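Local coordinates for protein PRO-PRO endopeptidase (Paenibacillus alvei, PDB 6FPC) that cleaves peptide bonds between two prolines as a secreted zinc-dependent endopeptidase, cutting a cell-surface protein and so possibly regulating bacterial adhesion, at residues D39-S43 with K44-I48; E112-H115 with A116-R119. All blocks are in the same frame, centred on the assembly; numbering follows the deposited sequence.

Interaction 1: residues D39-S43 with K44-I48; sequences DALYS and KGVKI
Leu41 and Val46 meet where helix 35-43 is closed by a Schellman motif and the chain turns into strand 47-51. Two backbone bonds define the motif: Val46 N gives its hydrogen to Leu41 O, and Gly45 N to Tyr42 O at 3.1 Å. Gly45, at phi 77°, is the C-prime residue that swings the chain off the helix axis. Leu41 O has a double load, since Lys44 N also donates to it, and the two donors arrive from opposite faces of the carbonyl plane.

From CB outward, Val46 lies against Leu41. Its CB rests on Leu41 O at 3.3 Å. CG2 packs against the same oxygen and against Leu41 CD2 at 4.0 Å, while CG1, anti to the backbone N (chi1 173°), also reaches Leu41 CD2. Val46 also touches Leu120 of helix 108-121 and Val90 of strand 89-93.

Ser43 OG bends back between its own N and carbonyl carbon (chi1 76°) and bonds Ala40 O at 2.7 Å. Lys44 CG lies close to the same carbonyl oxygen, and the bent chain ends in a weak bond from NZ to Leu120 O.

Lys47 points its CB away from the helix but curls back, crossing the Tyr42 ring obliquely with CE 3.7 Å from Tyr42 CE1. A water fastens this side: it donates to Tyr42 O and Val46 O, sits over one face of the Tyr42 ring near its rim, and accepts from Lys47 NZ at 2.8 Å.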
ATOM      1  N   ASP A  39      13.974  -6.820   1.320  1.00 34.27           N
ATOM      2  CA  ASP A  39      14.775  -7.988   0.911  1.00 35.75           C
ATOM      3  C   ASP A  39      13.878  -9.220   0.785  1.00 39.69           C
ATOM      4  O   ASP A  39      13.891  -9.916  -0.243  1.00 39.84           O
ATOM      5  CB  ASP A  39      15.904  -8.253   1.925  1.00 39.24           C
ATOM      6  CG  ASP A  39      17.067  -7.269   1.890  1.00 57.00           C
ATOM      7  OD1 ASP A  39      17.952  -7.364   2.772  1.00 62.18           O
ATOM      8  OD2 ASP A  39      17.096  -6.404   0.980  1.00 60.49           O
ATOM      9  N   ALA A  40      13.054  -9.451   1.823  1.00 35.54           N
ATOM     10  CA  ALA A  40      12.107 -10.551   1.887  1.00 35.20           C
ATOM     11  C   ALA A  40      11.097 -10.451   0.743  1.00 36.29           C
ATOM     12  O   ALA A  40      10.823 -11.461   0.100  1.00 36.43           O
ATOM     13  CB  ALA A  40      11.405 -10.550   3.235  1.00 35.50           C
ATOM     14  N   LEU A  41      10.598  -9.233   0.432  1.00 32.10           N
ATOM     15  CA  LEU A  41       9.676  -9.040  -0.698  1.00 30.32           C
ATOM     16  C   LEU A  41      10.310  -9.511  -2.007  1.00 31.97           C
ATOM     17  O   LEU A  41       9.689 -10.269  -2.757  1.00 29.86           O
ATOM     18  CB  LEU A  41       9.284  -7.564  -0.844  1.00 30.06           C
ATOM     19  CG  LEU A  41       8.135  -7.073  -0.011  1.00 34.33           C
ATOM     20  CD1 LEU A  41       7.988  -5.575  -0.198  1.00 34.83           C
ATOM     21  CD2 LEU A  41       6.822  -7.821  -0.360  1.00 34.84           C
ATOM     22  N   TYR A  42      11.549  -9.063  -2.271  1.00 29.48           N
ATOM     23  CA  TYR A  42      12.284  -9.443  -3.469  1.00 30.83           C
ATOM     24  C   TYR A  42      12.488 -10.959  -3.573  1.00 34.49           C
ATOM     25  O   TYR A  42      12.372 -11.491  -4.673  1.00 34.85           O
ATOM     26  CB  TYR A  42      13.640  -8.721  -3.551  1.00 33.17           C
ATOM     27  CG  TYR A  42      14.310  -8.904  -4.894  1.00 36.05           C
ATOM     28  CD1 TYR A  42      13.958  -8.112  -5.984  1.00 38.42           C
ATOM     29  CD2 TYR A  42      15.266  -9.900  -5.090  1.00 38.32           C
ATOM     30  CE1 TYR A  42      14.578  -8.268  -7.222  1.00 39.93           C
ATOM     31  CE2 TYR A  42      15.874 -10.083  -6.334  1.00 39.83           C
ATOM     32  CZ  TYR A  42      15.537  -9.252  -7.392  1.00 46.95           C
ATOM     33  OH  TYR A  42      16.122  -9.418  -8.621  1.00 48.79           O
ATOM     34  N   SER A  43      12.780 -11.654  -2.450  1.00 32.45           N
ATOM     35  CA  SER A  43      12.979 -13.111  -2.469  1.00 33.51           C
ATOM     36  C   SER A  43      11.711 -13.905  -2.895  1.00 36.90           C
ATOM     37  O   SER A  43      11.847 -15.035  -3.365  1.00 37.40           O
ATOM     38  CB  SER A  43      13.504 -13.616  -1.125  1.00 38.32           C
ATOM     39  OG  SER A  43      12.469 -13.646  -0.155  1.00 54.32           O
ATOM     40  N   LYS A  44      10.503 -13.297  -2.764  1.00 33.31           N
ATOM     41  CA  LYS A  44       9.209 -13.900  -3.130  1.00 33.55           C
ATOM     42  C   LYS A  44       8.789 -13.579  -4.585  1.00 37.41           C
ATOM     43  O   LYS A  44       7.654 -13.857  -4.985  1.00 36.44           O
ATOM     44  CB  LYS A  44       8.093 -13.459  -2.145  1.00 35.23           C
ATOM     45  CG  LYS A  44       8.443 -13.614  -0.663  1.00 43.24           C
ATOM     46  CD  LYS A  44       8.285 -15.031  -0.125  1.00 49.50           C
ATOM     47  CE  LYS A  44       9.319 -15.383   0.930  1.00 63.42           C
ATOM     48  NZ  LYS A  44       9.220 -14.531   2.148  1.00 73.08           N
ATOM     49  N   GLY A  45       9.696 -12.987  -5.352  1.00 32.48           N
ATOM     50  CA  GLY A  45       9.432 -12.626  -6.737  1.00 32.08           C
ATOM     51  C   GLY A  45       8.574 -11.386  -6.864  1.00 34.59           C
ATOM     52  O   GLY A  45       8.012 -11.145  -7.930  1.00 35.98           O
ATOM     53  N   VAL A  46       8.460 -10.592  -5.787  1.00 30.76           N
ATOM     54  CA  VAL A  46       7.681  -9.350  -5.802  1.00 29.60           C
ATOM     55  C   VAL A  46       8.489  -8.300  -6.535  1.00 33.27           C
ATOM     56  O   VAL A  46       9.704  -8.239  -6.371  1.00 33.10           O
ATOM     57  CB  VAL A  46       7.234  -8.839  -4.389  1.00 31.73           C
ATOM     58  CG1 VAL A  46       6.582  -7.444  -4.464  1.00 31.16           C
ATOM     59  CG2 VAL A  46       6.258  -9.813  -3.738  1.00 30.82           C
ATOM     60  N   LYS A  47       7.811  -7.504  -7.355  1.00 31.27           N
ATOM     61  CA  LYS A  47       8.376  -6.342  -8.026  1.00 31.44           C
ATOM     62  C   LYS A  47       7.458  -5.166  -7.737  1.00 32.05           C
ATOM     63  O   LYS A  47       6.240  -5.329  -7.691  1.00 30.82           O
ATOM     64  CB  LYS A  47       8.565  -6.552  -9.550  1.00 34.07           C
ATOM     65  CG  LYS A  47       9.735  -7.492  -9.939  1.00 28.96           C
ATOM     66  CD  LYS A  47      11.126  -7.033  -9.454  1.00 33.85           C
ATOM     67  CE  LYS A  47      12.275  -7.768 -10.136  1.00 52.39           C
ATOM     68  NZ  LYS A  47      12.161  -9.254 -10.020  1.00 57.44           N
ATOM     69  N   ILE A  48       8.038  -4.013  -7.455  1.00 27.95           N
ATOM     70  CA  ILE A  48       7.275  -2.780  -7.245  1.00 27.14           C
ATOM     71  C   ILE A  48       7.433  -2.001  -8.540  1.00 30.77           C
ATOM     72  O   ILE A  48       8.490  -1.423  -8.807  1.00 31.00           O
ATOM     73  CB  ILE A  48       7.703  -1.956  -6.007  1.00 29.83           C
ATOM     74  CG1 ILE A  48       7.583  -2.761  -4.706  1.00 30.36           C
ATOM     75  CG2 ILE A  48       6.921  -0.615  -5.948  1.00 28.74           C
ATOM     76  CD1 ILE A  48       8.391  -2.153  -3.553  1.00 32.15           C
TER
HETATM   77  O   HOH W   1      11.670 -10.000  -7.375  1.00 39.48           O

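Interaction 2: residues E112-H115 with A116-R119; sequences ETLH and AVDR. With CD (cadmium ion), chain F.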
ATOM      1  N   GLU A 112       0.165   0.113  -0.780  1.00 22.02           N
ATOM      2  CA  GLU A 112       0.097  -1.068  -1.650  1.00 21.50           C
ATOM      3  C   GLU A 112       1.243  -2.047  -1.393  1.00 24.60           C
ATOM      4  O   GLU A 112       1.002  -3.250  -1.400  1.00 22.82           O
ATOM      5  CB  GLU A 112      -0.027  -0.675  -3.134  1.00 22.22           C
ATOM      6  CG  GLU A 112      -1.358   0.029  -3.449  1.00 20.75           C
ATOM      7  CD  GLU A 112      -2.616  -0.809  -3.240  1.00 39.98           C
ATOM      8  OE1 GLU A 112      -3.694  -0.208  -3.038  1.00 32.29           O
ATOM      9  OE2 GLU A 112      -2.528  -2.062  -3.271  1.00 30.74           O
ATOM     10  N   THR A 113       2.450  -1.553  -1.092  1.00 22.85           N
ATOM     11  CA  THR A 113       3.569  -2.448  -0.790  1.00 23.47           C
ATOM     12  C   THR A 113       3.287  -3.223   0.498  1.00 26.97           C
ATOM     13  O   THR A 113       3.585  -4.406   0.566  1.00 27.72           O
ATOM     14  CB  THR A 113       4.915  -1.692  -0.755  1.00 26.79           C
ATOM     15  OG1 THR A 113       5.099  -1.041  -2.009  1.00 26.71           O
ATOM     16  CG2 THR A 113       6.121  -2.628  -0.510  1.00 24.53           C
ATOM     17  N   LEU A 114       2.679  -2.576   1.499  1.00 25.32           N
ATOM     18  CA  LEU A 114       2.409  -3.206   2.798  1.00 24.62           C
ATOM     19  C   LEU A 114       1.396  -4.345   2.691  1.00 25.75           C
ATOM     20  O   LEU A 114       1.475  -5.283   3.482  1.00 23.84           O
ATOM     21  CB  LEU A 114       2.040  -2.150   3.872  1.00 24.44           C
ATOM     22  CG  LEU A 114       3.204  -1.669   4.789  1.00 30.33           C
ATOM     23  CD1 LEU A 114       3.642  -2.754   5.754  1.00 29.31           C
ATOM     24  CD2 LEU A 114       4.422  -1.212   4.019  1.00 33.72           C
ATOM     25  N   HIS A 115       0.502  -4.325   1.656  1.00 23.64           N
ATOM     26  CA  HIS A 115      -0.382  -5.460   1.404  1.00 22.62           C
ATOM     27  C   HIS A 115       0.473  -6.689   1.024  1.00 25.80           C
ATOM     28  O   HIS A 115       0.239  -7.775   1.559  1.00 25.32           O
ATOM     29  CB  HIS A 115      -1.416  -5.176   0.295  1.00 22.18           C
ATOM     30  CG  HIS A 115      -2.612  -4.377   0.741  1.00 24.77           C
ATOM     31  ND1 HIS A 115      -3.414  -4.795   1.794  1.00 25.27           N
ATOM     32  CD2 HIS A 115      -3.149  -3.260   0.196  1.00 25.77           C
ATOM     33  CE1 HIS A 115      -4.390  -3.902   1.881  1.00 24.77           C
ATOM     34  NE2 HIS A 115      -4.276  -2.957   0.942  1.00 24.98           N
ATOM     35  N   ALA A 116       1.464  -6.515   0.113  1.00 23.61           N
ATOM     36  CA  ALA A 116       2.352  -7.619  -0.303  1.00 23.92           C
ATOM     37  C   ALA A 116       3.175  -8.131   0.881  1.00 27.14           C
ATOM     38  O   ALA A 116       3.344  -9.335   1.019  1.00 25.12           O
ATOM     39  CB  ALA A 116       3.260  -7.172  -1.444  1.00 25.55           C
ATOM     40  N   VAL A 117       3.638  -7.228   1.766  1.00 24.06           N
ATOM     41  CA  VAL A 117       4.388  -7.587   2.988  1.00 24.71           C
ATOM     42  C   VAL A 117       3.499  -8.462   3.886  1.00 28.45           C
ATOM     43  O   VAL A 117       3.924  -9.538   4.321  1.00 28.69           O
ATOM     44  CB  VAL A 117       4.874  -6.318   3.755  1.00 27.13           C
ATOM     45  CG1 VAL A 117       5.537  -6.681   5.087  1.00 26.77           C
ATOM     46  CG2 VAL A 117       5.812  -5.463   2.905  1.00 26.65           C
ATOM     47  N   ASP A 118       2.244  -8.014   4.131  1.00 26.58           N
ATOM     48  CA  ASP A 118       1.287  -8.771   4.942  1.00 25.67           C
ATOM     49  C   ASP A 118       1.074 -10.183   4.371  1.00 28.28           C
ATOM     50  O   ASP A 118       1.246 -11.166   5.096  1.00 26.33           O
ATOM     51  CB  ASP A 118      -0.057  -8.017   4.976  1.00 26.70           C
ATOM     52  CG  ASP A 118      -1.097  -8.588   5.912  1.00 29.58           C
ATOM     53  OD1 ASP A 118      -0.707  -9.268   6.912  1.00 30.20           O
ATOM     54  OD2 ASP A 118      -2.297  -8.334   5.679  1.00 31.35           O
ATOM     55  N   ARG A 119       0.759 -10.278   3.065  1.00 25.27           N
ATOM     56  CA  ARG A 119       0.462 -11.566   2.417  1.00 24.81           C
ATOM     57  C   ARG A 119       1.622 -12.493   2.255  1.00 28.85           C
ATOM     58  O   ARG A 119       1.500 -13.693   2.537  1.00 27.58           O
ATOM     59  CB  ARG A 119      -0.167 -11.351   1.023  1.00 25.53           C
ATOM     60  CG  ARG A 119      -1.682 -11.377   1.040  1.00 36.87           C
ATOM     61  CD  ARG A 119      -2.233 -10.988  -0.312  1.00 38.82           C
ATOM     62  NE  ARG A 119      -2.155 -12.088  -1.276  1.00 35.22           N
ATOM     63  CZ  ARG A 119      -2.660 -12.029  -2.505  1.00 49.08           C
ATOM     64  NH1 ARG A 119      -3.288 -10.932  -2.921  1.00 33.37           N
ATOM     65  NH2 ARG A 119      -2.552 -13.067  -3.321  1.00 34.78           N
TER
HETATM   66 CD    CD F 302      -5.642  -1.305   0.392  0.51 25.83          CD
HETATM   67  O   HOH W   2      -5.962  -1.500  -1.624  1.00 29.57           O
HETATM   68  O   HOH W   3      -2.597  -5.814   4.316  1.00 29.09           O
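Backbone bonds from Val117 N to Thr113 O, Asp118 N to Leu114 O and Arg119 N to His115 O carry helix 108-121 through this turn, the last measuring 3.0 Å. The helix bears the HExxH motif of zinc metallopeptidases; Glu112 is its glutamate and His115 its second histidine. His115 is turned with CG anti to its carbonyl carbon (chi1 -80°), which carries the imidazole off the helix to the metal. Its NE2 binds the cadmium ion at 2.2 Å, at a site where zinc is seen as well; His111, Tyr148 and Glu155 supply the other protein ligands.

The opposite ring nitrogen is held too. ND1 donates to a water at 2.8 Å, and that water donates onward to Asp118 OD2, so a residue nearly one turn later steadies the rotation of the ring through a single bridging molecule. Asp118 OD2 is itself bonded to Ser126 OG.

Away from the metal, Val117 CG2 and Ala116 CB sit against Thr113 O, each at 3.4 Å; the apolar side-chain contact is Leu114 CD1 with Val117 CB, 4.3 Å apart. Leu114 also packs on Phe157 and Ala161 of helix 153-166. Arg119 leaves this turn for a salt bridge with Glu87.

Glu112, the predicted proton acceptor, bends at chi2 (-63°) toward the metal without ligating it. A metal-bound water, 2.0 Å from the cadmium ion, donates a hydrogen to Glu112 OE1 at 3.0 Å.

In the fold
Both interactions are local, but interaction 1 ends a helix while interaction 2 runs through the middle of one. The first lies nearer the surface, its centre about 15 Å from the centre of the chain, and relies on backbone capping, a bridging water and two lysine chains curled back against the helix end. The second is mostly buried, and one flank of its helix serves the metal while the other packs inward. Leu41 joins them: its CD1 sits 3.5 Å from Thr113 CG2 and its CD2 meets Ala116 CB, so helix 35-43 lies against the catalytic helix. Ile48 CD1 reaches Thr113 OG1 from the following strand. Val90 on strand 89-93 touches side chains of both.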